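Local coordinates for enoyl-CoA hydratase/isomerase family protein (Mycobacterium tuberculosis, PDB 4FN7) that probably acts as an enoyl-CoA hydratase or isomerase of the crotonase superfamily in lipid metabolism, at residues D3-T8 against I16-G21; N24-A29 against V57-F62; A48-G53 against R187-A192; V96-T101 against F110-G115. All blocks are in the same frame, centred on the assembly; numbering follows the deposited sequence. Where two conformers were deposited one is given.

Contact 1: D3-T8 against I16-G21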
loop_
_atom_site.group_PDB
_atom_site.type_symbol
_atom_site.label_atom_id
_atom_site.label_comp_id
_atom_site.label_asym_id
_atom_site.label_seq_id
_atom_site.Cartn_x
_atom_site.Cartn_y
_atom_site.Cartn_z
ATOM N N ASP A 3 -32.759 -22.312 -2.232
ATOM C CA ASP A 3 -31.722 -22.514 -1.230
ATOM C C ASP A 3 -30.419 -21.974 -1.779
ATOM O O ASP A 3 -29.611 -22.718 -2.329
ATOM C CB ASP A 3 -31.587 -23.996 -0.888
ATOM C CG ASP A 3 -32.826 -24.546 -0.215
ATOM O OD1 ASP A 3 -33.012 -24.286 0.991
ATOM O OD2 ASP A 3 -33.619 -25.230 -0.891
ATOM N N PRO A 4 -30.222 -20.660 -1.643
ATOM C CA PRO A 4 -29.127 -19.977 -2.331
ATOM C C PRO A 4 -27.740 -20.245 -1.758
ATOM O O PRO A 4 -26.766 -19.893 -2.407
ATOM C CB PRO A 4 -29.498 -18.496 -2.187
ATOM C CG PRO A 4 -30.322 -18.441 -0.941
ATOM C CD PRO A 4 -31.112 -19.720 -0.940
ATOM N N VAL A 5 -27.652 -20.851 -0.577
ATOM C CA VAL A 5 -26.358 -21.191 -0.001
ATOM C C VAL A 5 -26.335 -22.634 0.474
ATOM O O VAL A 5 -27.263 -23.092 1.136
ATOM C CB VAL A 5 -26.018 -20.282 1.190
ATOM C CG1 VAL A 5 -24.713 -20.725 1.841
ATOM C CG2 VAL A 5 -25.923 -18.839 0.744
ATOM N N SER A 6 -25.276 -23.354 0.132
ATOM C CA SER A 6 -25.088 -24.694 0.674
ATOM C C SER A 6 -23.950 -24.688 1.681
ATOM O O SER A 6 -22.989 -23.924 1.550
ATOM C CB SER A 6 -24.805 -25.701 -0.436
ATOM O OG SER A 6 -23.555 -25.446 -1.042
ATOM N N TYR A 7 -24.079 -25.541 2.691
ATOM C CA TYR A 7 -23.066 -25.707 3.725
ATOM C C TYR A 7 -22.666 -27.171 3.791
ATOM O O TYR A 7 -23.519 -28.040 3.944
ATOM C CB TYR A 7 -23.606 -25.268 5.084
ATOM C CG TYR A 7 -22.662 -25.589 6.215
ATOM C CD1 TYR A 7 -21.628 -24.727 6.535
ATOM C CD2 TYR A 7 -22.800 -26.754 6.962
ATOM C CE1 TYR A 7 -20.753 -25.014 7.560
ATOM C CE2 TYR A 7 -21.925 -27.047 7.991
ATOM C CZ TYR A 7 -20.905 -26.167 8.286
ATOM O OH TYR A 7 -20.020 -26.429 9.302
ATOM N N THR A 8 -21.366 -27.431 3.693
ATOM C CA THR A 8 -20.845 -28.789 3.727
ATOM C C THR A 8 -19.579 -28.823 4.561
ATOM O O THR A 8 -18.614 -28.124 4.267
ATOM C CB THR A 8 -20.511 -29.284 2.312
ATOM O OG1 THR A 8 -21.618 -29.027 1.440
ATOM C CG2 THR A 8 -20.206 -30.774 2.326
ATOM N N ILE A 16 -18.833 -23.276 1.989
ATOM C CA ILE A 16 -20.067 -22.522 1.881
ATOM C C ILE A 16 -20.149 -22.020 0.445
ATOM O O ILE A 16 -19.279 -21.279 -0.012
ATOM C CB ILE A 16 -20.047 -21.338 2.874
ATOM C CG1 ILE A 16 -19.990 -21.856 4.321
ATOM C CG2 ILE A 16 -21.229 -20.400 2.651
ATOM C CD1 ILE A 16 -19.882 -20.747 5.370
ATOM N N SER A 17 -21.166 -22.457 -0.285
ATOM C CA SER A 17 -21.259 -22.146 -1.705
ATOM C C SER A 17 -22.513 -21.359 -2.025
ATOM O O SER A 17 -23.627 -21.776 -1.687
ATOM C CB SER A 17 -21.238 -23.429 -2.534
ATOM O OG SER A 17 -19.946 -23.999 -2.535
ATOM N N MET A 18 -22.318 -20.220 -2.687
ATOM C CA MET A 18 -23.422 -19.392 -3.146
ATOM C C MET A 18 -23.855 -19.822 -4.536
ATOM O O MET A 18 -23.040 -19.877 -5.463
ATOM C CB MET A 18 -22.994 -17.923 -3.200
ATOM C CG MET A 18 -22.671 -17.301 -1.852
ATOM S SD MET A 18 -22.199 -15.565 -2.014
ATOM C CE MET A 18 -20.598 -15.727 -2.805
ATOM N N ASP A 19 -25.138 -20.132 -4.686
ATOM C CA ASP A 19 -25.708 -20.325 -6.010
ATOM C C ASP A 19 -27.201 -20.084 -5.973
ATOM O O ASP A 19 -27.968 -20.985 -5.649
ATOM C CB ASP A 19 -25.425 -21.731 -6.542
ATOM C CG ASP A 19 -25.976 -21.939 -7.935
ATOM O OD1 ASP A 19 -26.438 -20.951 -8.546
ATOM O OD2 ASP A 19 -25.944 -23.079 -8.430
ATOM N N ASP A 20 -27.621 -18.865 -6.293
ATOM C CA ASP A 20 -29.046 -18.574 -6.331
ATOM C C ASP A 20 -29.618 -18.786 -7.726
ATOM O O ASP A 20 -30.752 -18.408 -7.996
ATOM C CB ASP A 20 -29.346 -17.158 -5.817
ATOM C CG ASP A 20 -28.908 -16.072 -6.779
ATOM O OD1 ASP A 20 -28.156 -16.364 -7.731
ATOM O OD2 ASP A 20 -29.311 -14.908 -6.558
ATOM N N GLY A 21 -28.827 -19.401 -8.601
ATOM C CA GLY A 21 -29.245 -19.673 -9.963
ATOM C C GLY A 21 -29.157 -18.465 -10.875
ATOM O O GLY A 21 -29.498 -18.546 -12.057
#
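Residues 3-8 and 16-21 pair as the two arms of an antiparallel beta hairpin at one side of the main sheet of the crotonase fold. Strand 5-10 is the outermost strand there within this chain. Ser6 and Ser17 form a hydrogen-bonded pair, with Ser6 N to Ser17 O at 2.9 Å and Ser17 N to Ser6 O at 3.0 Å. Asp19 N reaches Pro4 O at 2.8 Å and adds a bond just beyond the pair Val5-Met18. Val5 with Met18 and Tyr7 with Ile16 are non-hydrogen-bonded pairs. Their side chains share one face. Val5 CG1 is anti to its backbone N (chi1 176°) and meets Ile16 CG2 at 3.6 Å. Ile16 CG1 sits near the ring plane of Tyr7, at the CD1 edge, 4.0 Å from CD1. On the other face Ser6 OG lies 3.4 Å from Ser17 CB. Ser17 OG is hydrogen-bonded to Thr52 OG1. Past the strand, Pro4 CB rests on Asp20 CB at 3.9 Å. Asp19 OD1 accepts Gly21 N in an Asx turn and also binds Asn54 ND2. Helix 28-44 covers the face of Val5 and Tyr7: Val5 packs on Met30, Ala33 and Ala37, and Tyr7 on Asn40. On its other edge strand 13-18 bonds to strand 48-52.

Contact 2: N24-A29 against V57-F62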
loop_
_atom_site.group_PDB
_atom_site.type_symbol
_atom_site.label_atom_id
_atom_site.label_comp_id
_atom_site.label_asym_id
_atom_site.label_seq_id
_atom_site.Cartn_x
_atom_site.Cartn_y
_atom_site.Cartn_z
ATOM N N ASN A 24 -25.933 -14.457 -7.743
ATOM C CA ASN A 24 -25.587 -14.472 -6.325
ATOM C C ASN A 24 -25.689 -13.100 -5.664
ATOM O O ASN A 24 -24.860 -12.727 -4.837
ATOM C CB ASN A 24 -24.192 -15.087 -6.109
ATOM C CG ASN A 24 -24.166 -16.586 -6.367
ATOM O OD1 ASN A 24 -25.205 -17.251 -6.345
ATOM N ND2 ASN A 24 -22.974 -17.125 -6.608
ATOM N N ALA A 25 -26.721 -12.348 -6.029
ATOM C CA ALA A 25 -26.931 -11.031 -5.438
ATOM C C ALA A 25 -27.024 -11.147 -3.921
ATOM O O ALA A 25 -27.693 -12.040 -3.396
ATOM C CB ALA A 25 -28.186 -10.380 -6.005
ATOM N N LEU A 26 -26.343 -10.242 -3.227
ATOM C CA LEU A 26 -26.343 -10.223 -1.769
ATOM C C LEU A 26 -27.532 -9.421 -1.234
ATOM O O LEU A 26 -27.374 -8.406 -0.553
ATOM C CB LEU A 26 -25.001 -9.701 -1.249
ATOM C CG LEU A 26 -23.852 -10.652 -1.610
ATOM C CD1 LEU A 26 -22.517 -9.943 -1.710
ATOM C CD2 LEU A 26 -23.779 -11.805 -0.626
ATOM N N GLY A 27 -28.731 -9.884 -1.574
ATOM C CA GLY A 27 -29.950 -9.323 -1.022
ATOM C C GLY A 27 -30.235 -9.929 0.339
ATOM O O GLY A 27 -29.432 -10.708 0.858
ATOM N N PRO A 28 -31.382 -9.580 0.930
ATOM C CA PRO A 28 -31.721 -10.063 2.274
ATOM C C PRO A 28 -31.721 -11.583 2.393
ATOM O O PRO A 28 -31.196 -12.108 3.376
ATOM C CB PRO A 28 -33.132 -9.516 2.499
ATOM C CG PRO A 28 -33.224 -8.330 1.608
ATOM C CD PRO A 28 -32.370 -8.615 0.412
ATOM N N ALA A 29 -32.294 -12.281 1.417
ATOM C CA ALA A 29 -32.357 -13.738 1.472
ATOM C C ALA A 29 -30.965 -14.372 1.443
ATOM O O ALA A 29 -30.667 -15.290 2.220
ATOM C CB ALA A 29 -33.212 -14.275 0.337
ATOM N N VAL A 57 -20.535 -16.675 -11.508
ATOM C CA VAL A 57 -20.032 -15.533 -10.754
ATOM C C VAL A 57 -19.569 -15.929 -9.363
ATOM O O VAL A 57 -19.946 -16.986 -8.845
ATOM C CB VAL A 57 -21.127 -14.452 -10.550
ATOM C CG1 VAL A 57 -21.624 -13.919 -11.878
ATOM C CG2 VAL A 57 -22.288 -14.998 -9.725
ATOM N N PHE A 58 -18.769 -15.064 -8.745
ATOM C CA PHE A 58 -18.641 -15.105 -7.297
ATOM C C PHE A 58 -19.908 -14.440 -6.757
ATOM O O PHE A 58 -20.766 -15.096 -6.165
ATOM C CB PHE A 58 -17.380 -14.391 -6.825
ATOM C CG PHE A 58 -17.179 -14.450 -5.333
ATOM C CD1 PHE A 58 -16.862 -15.649 -4.710
ATOM C CD2 PHE A 58 -17.309 -13.313 -4.554
ATOM C CE1 PHE A 58 -16.684 -15.715 -3.341
ATOM C CE2 PHE A 58 -17.129 -13.367 -3.180
ATOM C CZ PHE A 58 -16.811 -14.573 -2.571
ATOM N N SER A 59 -20.040 -13.140 -7.002
ATOM C CA SER A 59 -21.297 -12.433 -6.769
ATOM C C SER A 59 -21.322 -11.133 -7.551
ATOM O O SER A 59 -20.325 -10.404 -7.596
ATOM C CB SER A 59 -21.513 -12.135 -5.291
ATOM O OG SER A 59 -22.585 -11.211 -5.124
ATOM N N GLY A 60 -22.471 -10.840 -8.156
ATOM C CA GLY A 60 -22.655 -9.601 -8.888
ATOM C C GLY A 60 -22.920 -8.377 -8.031
ATOM O O GLY A 60 -23.065 -7.286 -8.571
ATOM N N GLY A 61 -22.992 -8.539 -6.711
ATOM C CA GLY A 61 -23.153 -7.398 -5.822
ATOM C C GLY A 61 -24.434 -7.438 -5.015
ATOM O O GLY A 61 -24.998 -8.503 -4.821
ATOM N N PHE A 62 -24.886 -6.286 -4.531
ATOM C CA PHE A 62 -26.180 -6.204 -3.862
ATOM C C PHE A 62 -27.316 -6.510 -4.833
ATOM O O PHE A 62 -27.121 -6.541 -6.046
ATOM C CB PHE A 62 -26.403 -4.811 -3.275
ATOM C CG PHE A 62 -25.561 -4.503 -2.066
ATOM C CD1 PHE A 62 -24.663 -3.440 -2.080
ATOM C CD2 PHE A 62 -25.687 -5.248 -0.907
ATOM C CE1 PHE A 62 -23.899 -3.138 -0.965
ATOM C CE2 PHE A 62 -24.927 -4.949 0.214
ATOM C CZ PHE A 62 -24.034 -3.896 0.184
#
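Ser59 OG is gripped from both segments. It donates to Asn24 O at 2.7 Å, from above the carbonyl plane. It also accepts Gly61 N at 3.1 Å, which makes an ST turn. OG is anti to the backbone N (chi1 168°), and Leu26 CD1 touches it at 3.6 Å. The amide of Asn24 holds the carbonyl of Phe58. Its ND2 donates to Phe58 O at 3.0 Å; this oxygen lies near the amide plane, while ND2 stands above the carbonyl plane. ND2 has a second partner in Met18 O, and OD1 accepts from Asp20 N. Bonds at both ends hold the amide's rotation. Leu26 N donates to Gly61 O at 2.7 Å in a nearly straight bond (170° at H). Leu26 is the centre of an inverse gamma turn, and Gly27 then takes the N-cap position of helix 28-44. Leu26 O meets the ring edge of Phe62 in plane, 3.6 Å from CD2. In crotonase relatives the loop after the strand equivalent to 48-52 usually supplies an oxyanion-hole N-H, consistent with segment 57-62. The contact is buried, and two of its three bonds pair side chains with backbone groups, which would hold both loops' paths.

Contact 3: A48-G53 against R187-A192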
loop_
_atom_site.group_PDB
_atom_site.type_symbol
_atom_site.label_atom_id
_atom_site.label_comp_id
_atom_site.label_asym_id
_atom_site.label_seq_id
_atom_site.Cartn_x
_atom_site.Cartn_y
_atom_site.Cartn_z
ATOM N N ALA A 48 -11.251 -24.100 9.172
ATOM C CA ALA A 48 -11.210 -23.003 8.212
ATOM C C ALA A 48 -12.481 -23.000 7.372
ATOM O O ALA A 48 -13.190 -24.007 7.303
ATOM C CB ALA A 48 -9.979 -23.107 7.322
ATOM N N LEU A 49 -12.778 -21.852 6.764
ATOM C CA LEU A 49 -13.930 -21.711 5.878
ATOM C C LEU A 49 -13.453 -21.532 4.457
ATOM O O LEU A 49 -12.457 -20.846 4.216
ATOM C CB LEU A 49 -14.742 -20.453 6.192
ATOM C CG LEU A 49 -15.314 -20.091 7.549
ATOM C CD1 LEU A 49 -16.258 -18.915 7.372
ATOM C CD2 LEU A 49 -16.043 -21.275 8.124
ATOM N N VAL A 50 -14.191 -22.119 3.529
ATOM C CA VAL A 50 -14.087 -21.793 2.120
ATOM C C VAL A 50 -15.441 -21.269 1.682
ATOM O O VAL A 50 -16.468 -21.895 1.933
ATOM C CB VAL A 50 -13.740 -23.027 1.284
ATOM C CG1 VAL A 50 -13.808 -22.696 -0.206
ATOM C CG2 VAL A 50 -12.374 -23.555 1.664
ATOM N N ILE A 51 -15.443 -20.105 1.045
ATOM C CA ILE A 51 -16.662 -19.537 0.482
ATOM C C ILE A 51 -16.508 -19.448 -1.031
ATOM O O ILE A 51 -15.527 -18.884 -1.527
ATOM C CB ILE A 51 -16.976 -18.148 1.084
ATOM C CG1 ILE A 51 -17.292 -18.295 2.578
ATOM C CG2 ILE A 51 -18.146 -17.501 0.352
ATOM C CD1 ILE A 51 -17.324 -16.982 3.332
ATOM N N THR A 52 -17.472 -20.001 -1.760
ATOM C CA THR A 52 -17.414 -20.022 -3.219
ATOM C C THR A 52 -18.636 -19.354 -3.825
ATOM O O THR A 52 -19.641 -19.148 -3.143
ATOM C CB THR A 52 -17.371 -21.468 -3.781
ATOM O OG1 THR A 52 -18.706 -21.961 -3.985
ATOM C CG2 THR A 52 -16.610 -22.415 -2.843
ATOM N N GLY A 53 -18.538 -19.020 -5.110
ATOM C CA GLY A 53 -19.701 -18.645 -5.894
ATOM C C GLY A 53 -20.212 -19.833 -6.690
ATOM O O GLY A 53 -20.049 -20.995 -6.283
ATOM N N ARG A 187 -8.244 -25.732 -5.162
ATOM C CA ARG A 187 -7.085 -25.022 -4.644
ATOM C C ARG A 187 -7.457 -24.223 -3.391
ATOM O O ARG A 187 -6.705 -24.196 -2.418
ATOM C CB ARG A 187 -6.474 -24.122 -5.716
ATOM C CG ARG A 187 -5.349 -23.256 -5.219
ATOM C CD ARG A 187 -4.193 -24.057 -4.630
ATOM N NE ARG A 187 -3.309 -23.134 -3.937
ATOM C CZ ARG A 187 -2.697 -23.376 -2.786
ATOM N NH1 ARG A 187 -2.833 -24.550 -2.182
ATOM N NH2 ARG A 187 -1.938 -22.436 -2.244
ATOM N N ALA A 188 -8.620 -23.578 -3.410
ATOM C CA ALA A 188 -9.111 -22.880 -2.225
ATOM C C ALA A 188 -9.235 -23.836 -1.035
ATOM O O ALA A 188 -8.851 -23.492 0.083
ATOM C CB ALA A 188 -10.451 -22.194 -2.508
ATOM N N GLU A 189 -9.765 -25.032 -1.278
ATOM C CA GLU A 189 -9.918 -26.017 -0.216
ATOM C C GLU A 189 -8.568 -26.510 0.295
ATOM O O GLU A 189 -8.383 -26.686 1.499
ATOM C CB GLU A 189 -10.799 -27.177 -0.689
ATOM C CG GLU A 189 -12.251 -26.764 -0.859
ATOM C CD GLU A 189 -13.070 -27.755 -1.654
ATOM O OE1 GLU A 189 -12.472 -28.651 -2.286
ATOM O OE2 GLU A 189 -14.315 -27.628 -1.651
ATOM N N GLU A 190 -7.626 -26.714 -0.621
ATOM C CA GLU A 190 -6.272 -27.116 -0.254
ATOM C C GLU A 190 -5.631 -26.051 0.639
ATOM O O GLU A 190 -5.035 -26.362 1.672
ATOM C CB GLU A 190 -5.423 -27.344 -1.509
ATOM C CG GLU A 190 -4.031 -27.880 -1.235
ATOM C CD GLU A 190 -3.247 -28.129 -2.510
ATOM O OE1 GLU A 190 -3.131 -27.197 -3.333
ATOM O OE2 GLU A 190 -2.753 -29.260 -2.697
ATOM N N ALA A 191 -5.766 -24.790 0.238
ATOM C CA ALA A 191 -5.198 -23.687 1.000
ATOM C C ALA A 191 -5.846 -23.606 2.383
ATOM O O ALA A 191 -5.154 -23.433 3.387
ATOM C CB ALA A 191 -5.367 -22.373 0.243
ATOM N N ALA A 192 -7.170 -23.733 2.430
ATOM C CA ALA A 192 -7.889 -23.724 3.699
ATOM C C ALA A 192 -7.385 -24.830 4.637
ATOM O O ALA A 192 -7.162 -24.585 5.823
ATOM C CB ALA A 192 -9.381 -23.851 3.466
#
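No flat group lies between Val50 and Ala192, which meet through methyl groups alone. The guanidinium of Arg187 belongs to the same helix, 184-195 of the crotonase fold, but is turned from the strand. One of its faces is covered by Ala191 CB, 4.0 Å above the plane and offset toward the rim, and Glu190 CG lies in plane at its edge. Its NH1 forms a salt bridge with Glu190 OE1 at 2.9 Å, and its NE forms another with Glu177. The contact is alpha/beta layer packing: the helix lies on the main sheet, nearly antiparallel to strand 48-52. The two axes run at 165° and come within 8.3 Å. Alternate strand residues divide the two faces. Ala48 and Val50 turn to the helix. Leu49 and Ile51 turn the other way and pack on Leu89 of helix 73-90. Val50 straddles one helical turn. Its CG1 is anti to the backbone N (chi1 173°) and reaches Ala188 CB at 4.1 Å, while CG2 presses on Ala192 CB at 3.5 Å. The small alanines let the helix come close to the sheet. Ala188 also touches Val97 and Ala99 of strand 96-100, and Ala192 touches Ile13 of strand 13-18. At the start of the strand, Ala48 CB stands 4.0 Å from Ala192 CB and 3.5 Å from Ala192 O.

Contact 4: V96-T101 against F110-G115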
loop_
_atom_site.group_PDB
_atom_site.type_symbol
_atom_site.label_atom_id
_atom_site.label_comp_id
_atom_site.label_asym_id
_atom_site.label_seq_id
_atom_site.Cartn_x
_atom_site.Cartn_y
_atom_site.Cartn_z
ATOM N N VAL A 96 -10.230 -17.843 6.504
ATOM C CA VAL A 96 -11.315 -17.787 5.540
ATOM C C VAL A 96 -10.696 -17.697 4.153
ATOM O O VAL A 96 -9.921 -16.774 3.860
ATOM C CB VAL A 96 -12.199 -16.540 5.769
ATOM C CG1 VAL A 96 -13.282 -16.441 4.692
ATOM C CG2 VAL A 96 -12.808 -16.564 7.170
ATOM N N VAL A 97 -11.028 -18.658 3.302
ATOM C CA VAL A 97 -10.497 -18.680 1.944
ATOM C C VAL A 97 -11.624 -18.506 0.950
ATOM O O VAL A 97 -12.613 -19.228 0.994
ATOM C CB VAL A 97 -9.741 -19.994 1.643
ATOM C CG1 VAL A 97 -9.128 -19.948 0.248
ATOM C CG2 VAL A 97 -8.662 -20.229 2.685
ATOM N N MET A 98 -11.469 -17.532 0.055
ATOM C CA MET A 98 -12.476 -17.267 -0.957
ATOM C C MET A 98 -12.121 -17.968 -2.253
ATOM O O MET A 98 -11.015 -17.809 -2.764
ATOM C CB MET A 98 -12.591 -15.764 -1.219
ATOM C CG MET A 98 -12.957 -14.951 -0.006
ATOM S SD MET A 98 -14.638 -15.291 0.521
ATOM C CE MET A 98 -14.763 -14.200 1.944
ATOM N N ALA A 99 -13.073 -18.736 -2.775
ATOM C CA ALA A 99 -12.977 -19.320 -4.106
ATOM C C ALA A 99 -13.778 -18.449 -5.061
ATOM O O ALA A 99 -14.997 -18.586 -5.173
ATOM C CB ALA A 99 -13.521 -20.737 -4.103
ATOM N N CYS A 100 -13.081 -17.533 -5.725
ATOM C CA CYS A 100 -13.705 -16.613 -6.656
ATOM C C CYS A 100 -13.942 -17.335 -7.979
ATOM O O CYS A 100 -13.040 -17.437 -8.808
ATOM C CB CYS A 100 -12.792 -15.410 -6.854
ATOM S SG CYS A 100 -13.571 -14.012 -7.646
ATOM N N THR A 101 -15.159 -17.843 -8.163
ATOM C CA THR A 101 -15.460 -18.790 -9.231
ATOM C C THR A 101 -16.029 -18.105 -10.470
ATOM O O THR A 101 -16.392 -18.754 -11.454
ATOM C CB THR A 101 -16.451 -19.852 -8.727
ATOM O OG1 THR A 101 -17.530 -19.206 -8.038
ATOM C CG2 THR A 101 -15.757 -20.807 -7.764
ATOM N N PHE A 110 -16.462 -6.645 -2.393
ATOM C CA PHE A 110 -16.225 -6.331 -0.983
ATOM C C PHE A 110 -16.212 -7.616 -0.155
ATOM O O PHE A 110 -15.358 -7.790 0.708
ATOM C CB PHE A 110 -17.264 -5.340 -0.439
ATOM C CG PHE A 110 -17.452 -4.122 -1.307
ATOM C CD1 PHE A 110 -16.412 -3.631 -2.082
ATOM C CD2 PHE A 110 -18.680 -3.488 -1.364
ATOM C CE1 PHE A 110 -16.599 -2.519 -2.906
ATOM C CE2 PHE A 110 -18.877 -2.380 -2.186
ATOM C CZ PHE A 110 -17.832 -1.899 -2.955
ATOM N N LEU A 111 -17.153 -8.514 -0.428
ATOM C CA LEU A 111 -17.164 -9.816 0.233
ATOM C C LEU A 111 -15.865 -10.577 -0.048
ATOM O O LEU A 111 -15.231 -11.132 0.863
ATOM C CB LEU A 111 -18.371 -10.623 -0.244
ATOM C CG LEU A 111 -18.487 -12.051 0.284
ATOM C CD1 LEU A 111 -18.580 -12.045 1.789
ATOM C CD2 LEU A 111 -19.696 -12.748 -0.317
ATOM N N LEU A 112 -15.470 -10.621 -1.313
ATOM C CA LEU A 112 -14.244 -11.307 -1.703
ATOM C C LEU A 112 -13.062 -10.791 -0.875
ATOM O O LEU A 112 -12.202 -11.560 -0.435
ATOM C CB LEU A 112 -13.977 -11.080 -3.195
ATOM C CG LEU A 112 -12.715 -11.703 -3.788
ATOM C CD1 LEU A 112 -12.785 -13.213 -3.723
ATOM C CD2 LEU A 112 -12.521 -11.229 -5.223
ATOM N N SER A 113 -13.050 -9.482 -0.643
ATOM C CA SER A 113 -11.960 -8.792 0.037
ATOM C C SER A 113 -11.923 -9.058 1.540
ATOM O O SER A 113 -11.058 -8.536 2.237
ATOM C CB SER A 113 -12.062 -7.279 -0.217
ATOM O OG SER A 113 -12.012 -6.979 -1.606
ATOM N N CYS A 114 -12.861 -9.857 2.036
ATOM C CA CYS A 114 -12.856 -10.254 3.444
ATOM C C CYS A 114 -12.110 -11.562 3.704
ATOM O O CYS A 114 -11.919 -11.939 4.857
ATOM C CB CYS A 114 -14.281 -10.384 3.969
ATOM S SG CYS A 114 -15.197 -8.846 3.917
ATOM N N GLY A 115 -11.702 -12.272 2.654
ATOM C CA GLY A 115 -11.003 -13.533 2.849
ATOM C C GLY A 115 -9.551 -13.336 3.229
ATOM O O GLY A 115 -8.887 -12.415 2.755
#
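Met98, Leu112 and Gly115 bury the most surface here. Met98 reaches from the strand to the end of the helix. Its chain bends at chi2 (-68°), which swings SD aside, and then runs on straight to CE. CE comes to 3.3 Å from Leu111 O and 3.7 Å from Gly115 N. CG lies 3.5 Å from Leu112 O and 3.7 Å from Gly115 CA. Gly115 has no side chain, so Met98 can lie against its backbone. Strand 96-100, helix 107-112 and strand 117-120 make a beta-alpha-beta crossover in the crotonase core, with the short strand 103-105 of another sheet along the way. Strands 96-100 and 117-120 are parallel neighbours in the main sheet, and a type I turn from Leu112 to Gly115 leads the chain from the helix toward the second. Leu112 CG is anti to its backbone N (chi1 179°). Its CD1 touches Met98 CB at 3.6 Å and Cys100 CB at 3.8 Å, and its CD2 lies 3.8 Å from Cys100 SG. Val96 adds CG1 against Gly115 CA. Phe58 also touches Met98, Cys100 and Leu112. Arg148 donates a hydrogen bond from NH2 to Gly115 O, and Val96 N bonds to Asp116 OD2.

Overall arrangement
Contacts 1, 3 and 4 share the main six-stranded sheet. Its strands 5-10, 13-18, 48-52 and 96-100 are successive neighbours. Contacts 3 and 4 lie closest, with centres about 9 Å apart, and backbone bonds join their strands. Contact 4 is nested in the chain loop that contact 3 closes. Contact 1 closes first along the chain. Contact 2 follows, its centre about 11 Å from that of contact 1, and its segments alternate with those of contact 3. It joins loops beyond the ends of the strands. Phe58 links it to contacts 1, 3 and 4. Together they tie the sheet to its covering helices and to the loops around the likely substrate site.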